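Local coordinates for 182aa long hypothetical protein (PDB 2GAN) that is of undetermined function but probably transfers an acetyl group from acetyl-coenzyme A to an unidentified acceptor, at residues 86-89 against 90-93; 127-130 against 131-135. All coordinates share one frame; numbering follows the deposited sequence.

Interaction 1 of 2, residues 86-89 against 90-93; sequences YKRI and KEKG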
ATOM      1  N   TYR A  86     -15.960   7.958  19.706  1.00 18.85           N
ATOM      2  CA  TYR A  86     -15.861   7.396  21.052  1.00 22.04           C
ATOM      3  C   TYR A  86     -17.166   7.417  21.869  1.00 22.45           C
ATOM      4  O   TYR A  86     -17.216   6.843  22.952  1.00 23.60           O
ATOM      5  CB  TYR A  86     -14.748   8.128  21.815  1.00 18.54           C
ATOM      6  CG  TYR A  86     -14.993   9.611  21.953  1.00 18.84           C
ATOM      7  CD1 TYR A  86     -15.797  10.114  22.981  1.00 18.89           C
ATOM      8  CD2 TYR A  86     -14.463  10.511  21.026  1.00 18.35           C
ATOM      9  CE1 TYR A  86     -16.068  11.480  23.079  1.00 21.27           C
ATOM     10  CE2 TYR A  86     -14.727  11.878  21.114  1.00 20.71           C
ATOM     11  CZ  TYR A  86     -15.529  12.354  22.139  1.00 21.61           C
ATOM     12  OH  TYR A  86     -15.789  13.698  22.227  1.00 26.47           O
ATOM     13  N   LYS A  87     -18.217   8.058  21.354  1.00 25.42           N
ATOM     14  CA  LYS A  87     -19.492   8.117  22.077  1.00 29.56           C
ATOM     15  C   LYS A  87     -20.366   6.890  21.835  1.00 31.24           C
ATOM     16  O   LYS A  87     -21.022   6.773  20.798  1.00 32.17           O
ATOM     17  CB  LYS A  87     -20.302   9.350  21.687  1.00 29.21           C
ATOM     18  CG  LYS A  87     -19.648  10.670  22.004  1.00 34.10           C
ATOM     19  CD  LYS A  87     -20.580  11.820  21.657  1.00 34.03           C
ATOM     20  CE  LYS A  87     -19.828  13.140  21.606  1.00 35.26           C
ATOM     21  NZ  LYS A  87     -19.090  13.433  22.858  1.00 37.80           N
ATOM     22  N   ARG A  88     -20.382   5.994  22.818  1.00 32.24           N
ATOM     23  CA  ARG A  88     -21.161   4.763  22.766  1.00 33.85           C
ATOM     24  C   ARG A  88     -20.927   3.963  21.484  1.00 33.07           C
ATOM     25  O   ARG A  88     -21.820   3.832  20.644  1.00 32.07           O
ATOM     26  CB  ARG A  88     -22.654   5.076  22.935  1.00 37.42           C
ATOM     27  CG  ARG A  88     -23.240   4.662  24.303  1.00 42.23           C
ATOM     28  CD  ARG A  88     -23.017   5.701  25.407  1.00 45.73           C
ATOM     29  NE  ARG A  88     -21.606   6.013  25.629  1.00 46.58           N
ATOM     30  CZ  ARG A  88     -20.707   5.139  26.064  1.00 48.84           C
ATOM     31  NH1 ARG A  88     -21.070   3.889  26.330  1.00 49.50           N
ATOM     32  NH2 ARG A  88     -19.442   5.511  26.216  1.00 49.84           N
ATOM     33  N   ILE A  89     -19.726   3.413  21.346  1.00 30.49           N
ATOM     34  CA  ILE A  89     -19.399   2.627  20.169  1.00 30.06           C
ATOM     35  C   ILE A  89     -20.396   1.490  19.954  1.00 29.61           C
ATOM     36  O   ILE A  89     -20.764   1.189  18.818  1.00 26.40           O
ATOM     37  CB  ILE A  89     -17.976   2.015  20.260  1.00 30.30           C
ATOM     38  CG1 ILE A  89     -16.919   3.118  20.188  1.00 31.82           C
ATOM     39  CG2 ILE A  89     -17.754   1.044  19.113  1.00 30.02           C
ATOM     40  CD1 ILE A  89     -16.939   4.059  21.358  1.00 35.13           C
ATOM     41  N   LYS A  90     -20.834   0.868  21.047  1.00 29.94           N
ATOM     42  CA  LYS A  90     -21.778  -0.246  20.976  1.00 30.04           C
ATOM     43  C   LYS A  90     -23.021   0.059  20.143  1.00 29.82           C
ATOM     44  O   LYS A  90     -23.676  -0.860  19.657  1.00 27.84           O
ATOM     45  CB  LYS A  90     -22.207  -0.673  22.389  1.00 33.83           C
ATOM     46  CG  LYS A  90     -23.076  -1.935  22.420  1.00 39.88           C
ATOM     47  CD  LYS A  90     -23.608  -2.273  23.817  1.00 43.97           C
ATOM     48  CE  LYS A  90     -22.500  -2.702  24.776  1.00 47.49           C
ATOM     49  NZ  LYS A  90     -23.050  -3.197  26.086  1.00 50.68           N
ATOM     50  N   GLU A  91     -23.342   1.342  19.978  1.00 29.12           N
ATOM     51  CA  GLU A  91     -24.514   1.740  19.206  1.00 30.41           C
ATOM     52  C   GLU A  91     -24.178   2.563  17.963  1.00 28.84           C
ATOM     53  O   GLU A  91     -25.057   3.188  17.376  1.00 29.24           O
ATOM     54  CB  GLU A  91     -25.496   2.534  20.083  1.00 32.82           C
ATOM     55  CG  GLU A  91     -26.023   1.779  21.306  1.00 39.43           C
ATOM     56  CD  GLU A  91     -25.099   1.896  22.507  1.00 43.31           C
ATOM     57  OE1 GLU A  91     -25.385   1.267  23.553  1.00 45.38           O
ATOM     58  OE2 GLU A  91     -24.087   2.625  22.403  1.00 45.44           O
ATOM     59  N   LYS A  92     -22.916   2.565  17.552  1.00 27.42           N
ATOM     60  CA  LYS A  92     -22.517   3.331  16.377  1.00 25.92           C
ATOM     61  C   LYS A  92     -22.782   2.594  15.071  1.00 24.17           C
ATOM     62  O   LYS A  92     -22.895   3.213  14.024  1.00 22.83           O
ATOM     63  CB  LYS A  92     -21.034   3.691  16.457  1.00 24.96           C
ATOM     64  CG  LYS A  92     -20.724   4.831  17.403  1.00 25.59           C
ATOM     65  CD  LYS A  92     -21.173   6.173  16.832  1.00 25.18           C
ATOM     66  CE  LYS A  92     -20.692   7.305  17.713  1.00 21.91           C
ATOM     67  NZ  LYS A  92     -21.052   8.622  17.169  1.00 24.12           N
ATOM     68  N   GLY A  93     -22.866   1.271  15.131  1.00 25.58           N
ATOM     69  CA  GLY A  93     -23.111   0.503  13.920  1.00 23.37           C
ATOM     70  C   GLY A  93     -21.934   0.513  12.964  1.00 23.91           C
ATOM     71  O   GLY A  93     -22.106   0.337  11.760  1.00 24.22           O
TER
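Two i to i+3 backbone bonds, E91 N to R88 O at 3.0 Å and K92 N to I89 O at 2.9 Å, wind this loop into a short turn of 3-10 character. In both, the donor stands well above the carbonyl plane, although the second N-H points almost straight at its acceptor (171°). The side chain of K92 then runs back past the R88 and K87 carbonyls. Its CG lies beside the backbone N (chi1 -77°) and a second bend at chi2 turns the chain toward the start of the loop, so that CG packs 3.6 Å from R88 O and CE comes to 3.1 Å from K87 O. Beyond CE the ammonium group leaves the turn for D67, with which it forms a salt bridge, and for the carbonyl of E65, to which it hydrogen-bonds. Shortened to an alanine, K92 would lose the ammonium group, which would probably leave D67 without this charged partner and the E65 carbonyl without its bond. R88 and E91 lie side by side and point the same way, yet their charged atoms are not in contact; the exact placement of the E91 carboxylate is doubtful, and the guanidinium of R88 pairs with E104 instead. I89, the buried member, packs its side chain on V97. The turn lies in the surface loop that leads from strand 78-85 to strand 106-114, tied through K92 to the end of helix 47-65 and the residues leading into strand 68-74.

Interaction 2 of 2, residues 127-130 against 131-135; sequences LLEF and AVKRL
Four i to i+4 backbone bonds follow in succession along helix 123-137: A131 N to L127 O and V132 N to L128 O, both 2.8 Å and nearly along the C=O axis, then K133 N to E129 O at 3.1 Å and R134 N to F130 O at 2.9 Å, whose donors are tilted 24° and 17° from the carbonyl plane. E129 and K133, one helical turn apart, add a salt bridge on the exposed side, with OE2 of E129 3.4 Å from NZ of K133; as a hydrogen bond this is weak. The two side chains run alongside each other in the same direction. CG of E129 is anti to the backbone N (chi1 169°), and the lysine chain, extended beyond CG, reaches over to the carboxylate. R134 lays its CB 3.4 Å from F130 O and sends its guanidinium away to a salt bridge with E68. The F130 ring meets Y70 edge-to-face. On another flank L128 CD1 lies 4.4 Å from V132 CG2, a loose apolar contact; L128 packs on K160 and V132 on F176, both of the second subunit. L127 and A131 face the sheet, both touching I82 of strand 78-85, and on strand 106-114 L127 meets F112 and A131 meets I109. The chemistry is that of an amphipathic helix in a beta-alpha-beta unit: small and branched apolar residues seat it on the sheet and the partner chain, while the charged pair, its atoms just at bonding range, probably adds modest stability on the outward side.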
ATOM      1  N   LEU A 127      -1.352  15.576  13.100  1.00 21.57           N
ATOM      2  CA  LEU A 127      -2.740  15.187  13.242  1.00 21.45           C
ATOM      3  C   LEU A 127      -2.845  13.940  14.115  1.00 20.84           C
ATOM      4  O   LEU A 127      -3.494  13.970  15.161  1.00 21.29           O
ATOM      5  CB  LEU A 127      -3.369  14.942  11.865  1.00 22.91           C
ATOM      6  CG  LEU A 127      -3.727  16.213  11.082  1.00 23.89           C
ATOM      7  CD1 LEU A 127      -4.257  15.849   9.706  1.00 25.34           C
ATOM      8  CD2 LEU A 127      -4.782  16.999  11.859  1.00 23.94           C
ATOM      9  N   LEU A 128      -2.179  12.860  13.712  1.00 19.48           N
ATOM     10  CA  LEU A 128      -2.230  11.602  14.458  1.00 21.20           C
ATOM     11  C   LEU A 128      -1.880  11.799  15.936  1.00 24.16           C
ATOM     12  O   LEU A 128      -2.619  11.352  16.818  1.00 22.55           O
ATOM     13  CB  LEU A 128      -1.296  10.566  13.821  1.00 21.20           C
ATOM     14  CG  LEU A 128      -1.425   9.107  14.279  1.00 21.84           C
ATOM     15  CD1 LEU A 128      -2.872   8.625  14.135  1.00 21.74           C
ATOM     16  CD2 LEU A 128      -0.495   8.239  13.446  1.00 20.65           C
ATOM     17  N   GLU A 129      -0.762  12.472  16.206  1.00 24.70           N
ATOM     18  CA  GLU A 129      -0.349  12.735  17.580  1.00 27.11           C
ATOM     19  C   GLU A 129      -1.464  13.455  18.331  1.00 26.17           C
ATOM     20  O   GLU A 129      -1.795  13.107  19.463  1.00 26.87           O
ATOM     21  CB  GLU A 129       0.921  13.594  17.606  1.00 29.58           C
ATOM     22  CG  GLU A 129       1.267  14.130  18.995  1.00 37.59           C
ATOM     23  CD  GLU A 129       2.495  15.031  18.996  1.00 43.25           C
ATOM     24  OE1 GLU A 129       2.509  16.032  18.235  1.00 44.66           O
ATOM     25  OE2 GLU A 129       3.441  14.737  19.768  1.00 44.93           O
ATOM     26  N   PHE A 130      -2.041  14.471  17.705  1.00 25.42           N
ATOM     27  CA  PHE A 130      -3.122  15.207  18.349  1.00 26.46           C
ATOM     28  C   PHE A 130      -4.293  14.269  18.664  1.00 25.89           C
ATOM     29  O   PHE A 130      -4.828  14.291  19.763  1.00 26.02           O
ATOM     30  CB  PHE A 130      -3.595  16.347  17.446  1.00 26.40           C
ATOM     31  CG  PHE A 130      -4.649  17.216  18.064  1.00 28.54           C
ATOM     32  CD1 PHE A 130      -5.988  16.858  18.002  1.00 28.54           C
ATOM     33  CD2 PHE A 130      -4.302  18.395  18.716  1.00 28.74           C
ATOM     34  CE1 PHE A 130      -6.970  17.664  18.573  1.00 30.27           C
ATOM     35  CE2 PHE A 130      -5.277  19.208  19.292  1.00 29.64           C
ATOM     36  CZ  PHE A 130      -6.616  18.837  19.220  1.00 29.71           C
ATOM     37  N   ALA A 131      -4.662  13.435  17.692  1.00 25.31           N
ATOM     38  CA  ALA A 131      -5.769  12.498  17.834  1.00 22.31           C
ATOM     39  C   ALA A 131      -5.539  11.465  18.926  1.00 21.36           C
ATOM     40  O   ALA A 131      -6.437  11.168  19.712  1.00 21.96           O
ATOM     41  CB  ALA A 131      -6.033  11.798  16.505  1.00 20.94           C
ATOM     42  N   VAL A 132      -4.342  10.898  18.967  1.00 19.73           N
ATOM     43  CA  VAL A 132      -4.044   9.910  19.975  1.00 18.71           C
ATOM     44  C   VAL A 132      -4.160  10.534  21.362  1.00 22.61           C
ATOM     45  O   VAL A 132      -4.763   9.943  22.269  1.00 20.64           O
ATOM     46  CB  VAL A 132      -2.642   9.332  19.767  1.00 20.21           C
ATOM     47  CG1 VAL A 132      -2.223   8.535  20.983  1.00 18.38           C
ATOM     48  CG2 VAL A 132      -2.637   8.452  18.518  1.00 16.74           C
ATOM     49  N   LYS A 133      -3.601  11.732  21.534  1.00 23.90           N
ATOM     50  CA  LYS A 133      -3.673  12.405  22.837  1.00 25.07           C
ATOM     51  C   LYS A 133      -5.095  12.822  23.209  1.00 25.04           C
ATOM     52  O   LYS A 133      -5.499  12.704  24.368  1.00 26.04           O
ATOM     53  CB  LYS A 133      -2.745  13.624  22.872  1.00 26.05           C
ATOM     54  CG  LYS A 133      -1.333  13.274  23.326  1.00 31.40           C
ATOM     55  CD  LYS A 133      -0.349  14.423  23.140  1.00 33.46           C
ATOM     56  CE  LYS A 133       1.079  13.948  23.397  1.00 34.57           C
ATOM     57  NZ  LYS A 133       2.088  14.897  22.849  1.00 37.27           N
ATOM     58  N   ARG A 134      -5.859  13.301  22.235  1.00 23.11           N
ATOM     59  CA  ARG A 134      -7.224  13.704  22.518  1.00 23.25           C
ATOM     60  C   ARG A 134      -7.979  12.504  23.088  1.00 23.73           C
ATOM     61  O   ARG A 134      -8.614  12.604  24.133  1.00 21.99           O
ATOM     62  CB  ARG A 134      -7.902  14.211  21.247  1.00 25.51           C
ATOM     63  CG  ARG A 134      -9.387  14.503  21.397  1.00 26.25           C
ATOM     64  CD  ARG A 134      -9.663  15.532  22.477  1.00 26.79           C
ATOM     65  NE  ARG A 134     -11.100  15.767  22.588  1.00 26.84           N
ATOM     66  CZ  ARG A 134     -11.671  16.502  23.533  1.00 25.58           C
ATOM     67  NH1 ARG A 134     -10.936  17.084  24.466  1.00 27.39           N
ATOM     68  NH2 ARG A 134     -12.983  16.649  23.548  1.00 24.03           N
ATOM     69  N   LEU A 135      -7.894  11.363  22.412  1.00 24.29           N
ATOM     70  CA  LEU A 135      -8.578  10.173  22.893  1.00 24.14           C
ATOM     71  C   LEU A 135      -8.110   9.808  24.297  1.00 25.33           C
ATOM     72  O   LEU A 135      -8.929   9.548  25.176  1.00 22.92           O
ATOM     73  CB  LEU A 135      -8.356   9.002  21.939  1.00 22.82           C
ATOM     74  CG  LEU A 135      -9.189   9.074  20.654  1.00 19.84           C
ATOM     75  CD1 LEU A 135      -8.836   7.898  19.784  1.00 17.39           C
ATOM     76  CD2 LEU A 135     -10.688   9.070  20.983  1.00 19.69           C
TER

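How the interactions relate
Interaction 1 closes before interaction 2 opens, and strand 106-114 runs between them in the chain; their centres are about 19 Å apart. They nevertheless touch through Y86: its CD2 packs 4.0 Å from L135 CD2, and its OH lies 4.3 Å from R134 NH2. E68 links them further: its OE1 takes a hydrogen bond from Y86 OH and forms a salt bridge with R134 NH2. D67, next to it in sequence, holds K92 of interaction 1. The start of strand 68-74 thus connects the surface turn to the helix. In GNAT enzymes the loop leading into this helix usually binds the coenzyme A pyrophosphate, so the N-terminal end of helix 123-137 probably lies near that site.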